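PDB 2QLK: fiber from Human adenovirus 35, which forms the trimeric head of the virion's attachment fibre, the domain that binds the host receptor CD46 as the virus enters the cell. Local coordinates for residues Asn22-Gly27 with Lys121-Ser126; Gln73-Lys78 with Glu189-Asn194; Tyr130-Thr135 with Ser168-Ser173. All coordinates share one frame; numbering follows the deposited sequence.

In the fold
The chain enters the trimeric knob through strand 23-25 of the five-stranded sheet, which contact 1 ties to residues 121-126 in the loop between strands 106-107 and 142-150. Before that loop closes, residues 73-78 open contact 2, which ends only at 189-194, so contacts 1 and 2 cross; contact 2 joins the loops flanking neighbouring strands 79-88 and 177-186. Contact 3 (130-135 with 168-173) follows contact 1 in series, nests inside the loop of contact 2, and joins the loops before strand 142-150 and after strand 157-166. Contacts 1 and 3 meet where Pro125 packs on Tyr130; contact 2 lies on the opposite side of the chain's centre from contact 1, centres about 34 Å apart.

Contact 1 (Asn22-Gly27 with Lys121-Ser126); sequences NTLWTG and KAFMPS
Phe123 pushes its ring against Asn22, Thr23 and Leu24 at the start of the fibre knob's antiparallel beta-sandwich, where strand 23-25 meets a short 3-10 turn ending at Phe123. The apolar part of the contact is a CH-pi interaction. Leu24 CB sits over the centre of one face of the Phe123 ring, 3.6 Å from the centroid and only 12° off the ring normal. Beyond it the leucine branches: CG lies anti to the backbone N (chi1 -169°), and Leu24 CD2 lies 3.6 Å from Phe123 CB. The two side chains cross obliquely, and leucine suits the place because its CB and CD2 touch both the ring and its root. Met124 starts away from the strand, but its end turns back, and its CE adds a looser apolar touch at 4.5 Å from Leu24 CD2. A flat ring suits this place because its face takes Leu24 CB while its edge lies against the Asn22-Thr23 peptide.

No hydrogen bond joins the two segments; polar bonds hold each one from outside or within. Leu24 pairs through its backbone with Leu51 of strand 45-54. Ala122 O accepts from Lys53 NZ, Thr209 OG1 lies between Ala122 O and Met124 O, and Phe123 O accepts from the hydroxyl of Tyr207. Within the turn, Met124 N donates to Lys121 O. The contact thus joins the edge region of one sheet to the loop leading from strand 106-107 to strand 142-150. Close by, Asn22, Thr23 and Trp25 pack on a second subunit, which places this corner beside a trimer interface.

The remaining contacts are van der Waals ones: Phe123 CE2 lies 3.3 Å from Leu24 N, and at the ring's edge Phe123 CZ lies 3.3 Å from Asn22 C, which is in the ring plane.

Contact 2 (Gln73-Lys78 with Glu189-Asn194); sequences QMFTQK and ESPESN
Phe75 and Pro191 meet where two irregular loops of the knob run past each other. The touch is made by the root of the phenylalanine, with Phe75 CB 3.7 Å from Pro191 CG; Phe75 CG stands anti to the carbonyl carbon (chi1 -72°), and the ring leads away from 189-194. Phe75 O accepts the one hydrogen bond across the contact, from Glu192 N at 2.8 Å. The bond is bent at the hydrogen (140°), with its donor tilted modestly from the carbonyl plane. Proline suits the spot as a compact, rigid ring whose CG and CD lie against Phe75 O, CG also meeting Phe75 CB.

Thr76 lies across from the Glu192 carbonyl. Its CA makes a CA-H...O contact of 3.0 Å with Glu192 O, and its methyl CG2 rests near the backbone of Ser193 and Asn194. Thr76 OG1 turns back into its own segment and donates to Gln73 O at 2.7 Å, in the carbonyl plane; Thr76 N reaches that same oxygen. Threonine therefore offers a methyl for packing and a hydroxyl to tie the turn. Ser190 points toward this segment, its CB tight against Thr76 O at 2.9 Å, where a small side chain fits. The Glu192 side chain leads away, its two carboxylate oxygens hydrogen-bonded to Ser152 and Tyr149.

These loops precede strand 79-88 and follow strand 177-186, neighbours in the four-stranded sheet. The Phe75 ring meets Tyr149 edge-to-face and packs on Leu160 and Leu185, while Pro191 rests on Phe158 and Leu185 of strands 157-166 and 177-186.

Contact 3 (Tyr130-Thr135 with Ser168-Ser173); sequences YPFNTT and SRMISS
Phe132 and Met170 form a Met-aromatic contact between two loops of the knob's beta-sandwich, one leading into strand 142-150 and the other leaving strand 157-166. This is the close-packed part. The methionine crosses the ring at about a right angle: its CB lies 3.3 Å from Phe132 CE1 at the rim, and the chain, bent at chi3 (74°), brings CE over one face, 3.5 Å from the centroid and offset toward the CG-CD2 rim. The sulfur stands farther off and oblique. A flexible thioether suits this site, since it can follow both rim and face. At the ring's edge, Phe132 CD1 comes within 3.2 Å of Ser168 O.

Toward the more exposed side the links across are polar and weak. Ser168 O takes a weak bond from Asn133 N. Arg169, bent at chi2 and chi3, which place CD and NE, folds onto this carbonyl of its own neighbour: NE makes a weak bond to it, and NH2 apparently another. The placing of the guanidinium end is doubtful, because NH2 lies 2.6 Å from Thr134 N, also a donor. Arginine suits the place by offering N-H groups to Ser168 O and, weakly, Thr135 OG1. Ser168 OG is held by Asp138, and Thr135 O bonds Arg155 of the third subunit, placing this edge at a trimer interface. A further link is long and weak, Arg169 NH1 to Thr135 OG1 at 3.4 Å.

Contact 1 (Asn22-Gly27 with Lys121-Ser126)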
# COMPACT_ATOMS: atom_id res chain seq x y z
N ASN A 22 -17.56 8.48 7.17
CA ASN A 22 -17.35 7.09 6.78
C ASN A 22 -15.99 6.63 7.30
O ASN A 22 -15.21 6.01 6.59
CB ASN A 22 -17.38 6.98 5.26
CG ASN A 22 -16.31 7.83 4.59
OD1 ASN A 22 -16.25 9.05 4.80
ND2 ASN A 22 -15.47 7.20 3.79
N THR A 23 -15.74 6.93 8.57
CA THR A 23 -14.48 6.58 9.18
C THR A 23 -14.59 6.09 10.63
O THR A 23 -15.12 6.79 11.50
CB THR A 23 -13.50 7.78 9.06
OG1 THR A 23 -12.40 7.62 9.97
CG2 THR A 23 -14.23 9.08 9.34
N LEU A 24 -14.11 4.87 10.86
CA LEU A 24 -14.11 4.24 12.17
C LEU A 24 -12.65 4.17 12.66
O LEU A 24 -11.79 3.63 11.96
CB LEU A 24 -14.70 2.84 12.04
CG LEU A 24 -15.06 2.01 13.26
CD1 LEU A 24 -16.07 2.76 14.14
CD2 LEU A 24 -15.64 0.69 12.77
N TRP A 25 -12.35 4.73 13.83
CA TRP A 25 -10.97 4.73 14.30
C TRP A 25 -10.80 4.81 15.80
O TRP A 25 -11.76 4.98 16.56
CB TRP A 25 -10.19 5.89 13.65
CG TRP A 25 -10.66 7.27 14.07
CD1 TRP A 25 -11.84 7.58 14.67
CD2 TRP A 25 -9.95 8.51 13.91
NE1 TRP A 25 -11.92 8.94 14.89
CE2 TRP A 25 -10.77 9.53 14.43
CE3 TRP A 25 -8.70 8.85 13.37
CZ2 TRP A 25 -10.39 10.88 14.44
CZ3 TRP A 25 -8.32 10.21 13.37
CH2 TRP A 25 -9.17 11.20 13.90
N THR A 26 -9.55 4.72 16.22
CA THR A 26 -9.21 4.77 17.63
C THR A 26 -9.02 6.22 18.09
O THR A 26 -8.80 6.45 19.27
CB THR A 26 -7.89 4.01 17.92
OG1 THR A 26 -6.84 4.52 17.08
CG2 THR A 26 -8.04 2.54 17.71
N GLY A 27 -9.12 7.17 17.16
CA GLY A 27 -8.90 8.56 17.51
C GLY A 27 -7.40 8.76 17.36
O GLY A 27 -6.64 7.81 17.59
N LYS A 121 -20.92 -2.02 11.04
CA LYS A 121 -21.02 -3.22 10.22
C LYS A 121 -20.44 -3.00 8.81
O LYS A 121 -19.88 -3.92 8.21
CB LYS A 121 -22.48 -3.67 10.13
CG LYS A 121 -22.67 -5.04 9.50
CD LYS A 121 -24.13 -5.48 9.53
CE LYS A 121 -24.98 -4.73 8.52
NZ LYS A 121 -24.65 -5.11 7.11
N ALA A 122 -20.56 -1.79 8.29
CA ALA A 122 -20.05 -1.50 6.96
C ALA A 122 -18.52 -1.38 6.92
O ALA A 122 -17.92 -1.30 5.86
CB ALA A 122 -20.70 -0.24 6.43
N PHE A 123 -17.90 -1.38 8.10
CA PHE A 123 -16.45 -1.31 8.19
C PHE A 123 -15.88 -2.69 8.46
O PHE A 123 -14.68 -2.86 8.59
CB PHE A 123 -16.01 -0.40 9.35
CG PHE A 123 -16.30 1.05 9.13
CD1 PHE A 123 -17.55 1.59 9.46
CD2 PHE A 123 -15.31 1.89 8.61
CE1 PHE A 123 -17.81 2.95 9.28
CE2 PHE A 123 -15.55 3.25 8.41
CZ PHE A 123 -16.81 3.79 8.75
N MET A 124 -16.76 -3.69 8.54
CA MET A 124 -16.33 -5.04 8.85
C MET A 124 -15.92 -5.86 7.63
O MET A 124 -16.40 -5.62 6.52
CB MET A 124 -17.45 -5.76 9.59
CG MET A 124 -17.85 -5.11 10.91
SD MET A 124 -16.58 -5.37 12.22
CE MET A 124 -16.04 -3.76 12.44
N PRO A 125 -15.01 -6.82 7.83
CA PRO A 125 -14.50 -7.71 6.78
C PRO A 125 -15.56 -8.71 6.34
O PRO A 125 -16.06 -9.52 7.15
CB PRO A 125 -13.33 -8.42 7.46
CG PRO A 125 -13.73 -8.39 8.92
CD PRO A 125 -14.24 -6.99 9.07
N SER A 126 -15.87 -8.68 5.05
CA SER A 126 -16.84 -9.61 4.47
C SER A 126 -16.63 -11.06 4.89
O SER A 126 -15.54 -11.63 4.70
CB SER A 126 -16.77 -9.52 2.94
OG SER A 126 -17.27 -10.71 2.34

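Contact 2 (Gln73-Lys78 with Glu189-Asn194)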
# COMPACT_ATOMS: atom_id res chain seq x y z
N GLN A 73 10.98 -3.07 25.80
CA GLN A 73 12.21 -3.82 26.02
C GLN A 73 12.19 -5.04 25.09
O GLN A 73 13.18 -5.76 24.97
CB GLN A 73 12.29 -4.24 27.49
CG GLN A 73 13.63 -4.82 27.91
CD GLN A 73 13.86 -4.71 29.42
OE1 GLN A 73 12.99 -5.05 30.22
NE2 GLN A 73 15.04 -4.23 29.80
N MET A 74 11.05 -5.27 24.44
CA MET A 74 10.94 -6.42 23.54
C MET A 74 11.97 -6.37 22.40
O MET A 74 12.40 -7.41 21.89
CB MET A 74 9.53 -6.51 22.96
CG MET A 74 8.48 -6.86 24.00
SD MET A 74 6.82 -7.05 23.28
CE MET A 74 7.12 -8.57 22.28
N PHE A 75 12.36 -5.16 22.01
CA PHE A 75 13.32 -5.04 20.92
C PHE A 75 14.79 -5.08 21.36
O PHE A 75 15.66 -4.59 20.63
CB PHE A 75 12.99 -3.80 20.06
CG PHE A 75 11.74 -3.97 19.19
CD1 PHE A 75 11.06 -5.19 19.14
CD2 PHE A 75 11.25 -2.90 18.42
CE1 PHE A 75 9.91 -5.35 18.33
CE2 PHE A 75 10.09 -3.06 17.60
CZ PHE A 75 9.43 -4.28 17.56
N THR A 76 15.06 -5.63 22.55
CA THR A 76 16.45 -5.82 23.00
C THR A 76 16.85 -7.26 22.59
O THR A 76 18.00 -7.68 22.73
CB THR A 76 16.61 -5.68 24.54
OG1 THR A 76 15.72 -6.59 25.19
CG2 THR A 76 16.33 -4.26 24.99
N GLN A 77 15.88 -8.00 22.08
CA GLN A 77 16.11 -9.38 21.64
C GLN A 77 16.02 -9.41 20.11
O GLN A 77 15.32 -8.60 19.51
CB GLN A 77 15.06 -10.31 22.24
CG GLN A 77 13.65 -9.85 21.99
CD GLN A 77 12.69 -10.23 23.10
OE1 GLN A 77 13.02 -10.11 24.28
NE2 GLN A 77 11.48 -10.67 22.73
N LYS A 78 16.73 -10.35 19.48
CA LYS A 78 16.73 -10.45 18.03
C LYS A 78 15.40 -10.94 17.46
O LYS A 78 15.13 -10.81 16.27
CB LYS A 78 17.85 -11.38 17.58
CG LYS A 78 17.84 -12.74 18.28
CD LYS A 78 18.77 -13.73 17.60
CE LYS A 78 18.24 -14.17 16.23
NZ LYS A 78 19.13 -15.15 15.55
N GLU A 189 20.66 -9.44 14.77
CA GLU A 189 21.12 -8.70 15.94
C GLU A 189 19.91 -8.05 16.60
O GLU A 189 18.86 -7.91 15.98
CB GLU A 189 22.14 -7.63 15.53
CG GLU A 189 22.69 -6.80 16.69
CD GLU A 189 23.55 -7.61 17.67
OE1 GLU A 189 24.60 -8.13 17.24
OE2 GLU A 189 23.17 -7.71 18.86
N SER A 190 20.06 -7.66 17.86
CA SER A 190 18.96 -7.01 18.56
C SER A 190 18.93 -5.53 18.17
O SER A 190 19.96 -4.85 18.17
CB SER A 190 19.13 -7.15 20.08
OG SER A 190 20.32 -6.53 20.52
N PRO A 191 17.74 -5.02 17.81
CA PRO A 191 17.72 -3.60 17.44
C PRO A 191 18.07 -2.63 18.56
O PRO A 191 18.62 -1.56 18.30
CB PRO A 191 16.30 -3.40 16.88
CG PRO A 191 15.52 -4.53 17.43
CD PRO A 191 16.47 -5.68 17.48
N GLU A 192 17.78 -2.99 19.81
CA GLU A 192 18.11 -2.10 20.92
C GLU A 192 18.87 -2.81 22.04
O GLU A 192 18.73 -4.01 22.23
CB GLU A 192 16.85 -1.48 21.51
CG GLU A 192 15.99 -0.72 20.52
CD GLU A 192 16.33 0.77 20.44
OE1 GLU A 192 17.25 1.22 21.17
OE2 GLU A 192 15.66 1.48 19.66
N SER A 193 19.67 -2.05 22.78
CA SER A 193 20.43 -2.59 23.90
C SER A 193 19.67 -2.32 25.20
O SER A 193 19.91 -2.96 26.22
CB SER A 193 21.80 -1.93 23.97
OG SER A 193 21.68 -0.52 24.02
N ASN A 194 18.75 -1.36 25.16
CA ASN A 194 17.96 -1.05 26.35
C ASN A 194 16.62 -0.41 26.02
O ASN A 194 16.32 -0.13 24.86
CB ASN A 194 18.75 -0.12 27.28
CG ASN A 194 18.21 -0.15 28.71
OD1 ASN A 194 18.62 0.65 29.55
ND2 ASN A 194 17.31 -1.09 28.98

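Contact 3 (Tyr130-Thr135 with Ser168-Ser173)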
# COMPACT_ATOMS: atom_id res chain seq x y z
N TYR A 130 -13.87 -13.34 3.39
CA TYR A 130 -13.03 -13.94 4.44
C TYR A 130 -13.89 -14.79 5.38
O TYR A 130 -14.33 -14.33 6.44
CB TYR A 130 -12.32 -12.82 5.20
CG TYR A 130 -11.82 -11.74 4.25
CD1 TYR A 130 -10.84 -12.02 3.29
CD2 TYR A 130 -12.37 -10.46 4.28
CE1 TYR A 130 -10.42 -11.03 2.37
CE2 TYR A 130 -11.97 -9.49 3.38
CZ TYR A 130 -11.00 -9.78 2.42
OH TYR A 130 -10.65 -8.80 1.53
N PRO A 131 -14.13 -16.05 4.99
CA PRO A 131 -14.94 -16.99 5.77
C PRO A 131 -14.33 -17.51 7.07
O PRO A 131 -13.12 -17.61 7.20
CB PRO A 131 -15.22 -18.11 4.77
CG PRO A 131 -13.94 -18.15 3.97
CD PRO A 131 -13.65 -16.68 3.74
N PHE A 132 -15.21 -17.86 8.01
CA PHE A 132 -14.82 -18.41 9.31
C PHE A 132 -14.60 -19.91 9.21
O PHE A 132 -14.73 -20.51 8.14
CB PHE A 132 -15.93 -18.14 10.33
CG PHE A 132 -15.77 -16.86 11.08
CD1 PHE A 132 -14.75 -16.71 12.02
CD2 PHE A 132 -16.64 -15.81 10.87
CE1 PHE A 132 -14.61 -15.53 12.73
CE2 PHE A 132 -16.51 -14.61 11.59
CZ PHE A 132 -15.50 -14.48 12.52
N ASN A 133 -14.27 -20.53 10.35
CA ASN A 133 -14.06 -21.97 10.45
C ASN A 133 -13.60 -22.67 9.17
O ASN A 133 -14.23 -23.62 8.72
CB ASN A 133 -15.34 -22.65 10.95
CG ASN A 133 -15.62 -22.37 12.42
OD1 ASN A 133 -14.92 -22.87 13.30
ND2 ASN A 133 -16.65 -21.57 12.69
N THR A 134 -12.49 -22.19 8.59
CA THR A 134 -11.95 -22.78 7.37
C THR A 134 -10.43 -22.68 7.27
O THR A 134 -9.88 -21.58 7.19
CB THR A 134 -12.53 -22.12 6.09
OG1 THR A 134 -12.43 -20.69 6.21
CG2 THR A 134 -13.99 -22.52 5.88
N THR A 135 -9.75 -23.82 7.29
CA THR A 135 -8.30 -23.85 7.16
C THR A 135 -8.04 -24.25 5.71
O THR A 135 -6.95 -24.02 5.17
CB THR A 135 -7.64 -24.87 8.10
OG1 THR A 135 -8.00 -24.58 9.46
CG2 THR A 135 -6.13 -24.82 7.97
N SER A 168 -12.05 -15.74 10.12
CA SER A 168 -11.43 -17.06 10.29
C SER A 168 -11.63 -17.77 11.64
O SER A 168 -12.32 -18.80 11.70
CB SER A 168 -9.92 -16.97 10.01
OG SER A 168 -9.27 -18.17 10.39
N ARG A 169 -11.03 -17.26 12.71
CA ARG A 169 -11.17 -17.89 14.03
C ARG A 169 -12.02 -17.05 14.99
O ARG A 169 -11.52 -16.11 15.60
CB ARG A 169 -9.80 -18.11 14.68
CG ARG A 169 -8.68 -18.60 13.76
CD ARG A 169 -8.89 -20.01 13.22
NE ARG A 169 -9.91 -20.05 12.17
CZ ARG A 169 -10.08 -21.07 11.34
NH1 ARG A 169 -9.30 -22.15 11.44
NH2 ARG A 169 -11.03 -21.03 10.41
N MET A 170 -13.30 -17.39 15.14
CA MET A 170 -14.17 -16.65 16.06
C MET A 170 -14.00 -17.16 17.48
O MET A 170 -14.70 -18.07 17.92
CB MET A 170 -15.65 -16.77 15.64
CG MET A 170 -16.16 -18.18 15.40
SD MET A 170 -17.95 -18.22 15.17
CE MET A 170 -18.10 -17.55 13.52
N ILE A 171 -13.04 -16.57 18.20
CA ILE A 171 -12.73 -16.94 19.58
C ILE A 171 -13.89 -17.63 20.29
O ILE A 171 -13.74 -18.75 20.77
CB ILE A 171 -12.33 -15.71 20.41
CG1 ILE A 171 -12.15 -16.11 21.88
CG2 ILE A 171 -13.38 -14.62 20.29
CD1 ILE A 171 -11.91 -14.94 22.82
N SER A 172 -15.03 -16.96 20.33
CA SER A 172 -16.19 -17.52 21.01
C SER A 172 -17.44 -16.66 20.87
O SER A 172 -17.78 -16.17 19.79
CB SER A 172 -15.88 -17.70 22.49
OG SER A 172 -15.64 -16.44 23.10
N SER A 173 -18.12 -16.51 22.00
CA SER A 173 -19.34 -15.74 22.13
C SER A 173 -20.12 -15.55 20.83
O SER A 173 -20.29 -16.48 20.04
CB SER A 173 -19.03 -14.37 22.75
OG SER A 173 -18.21 -13.60 21.89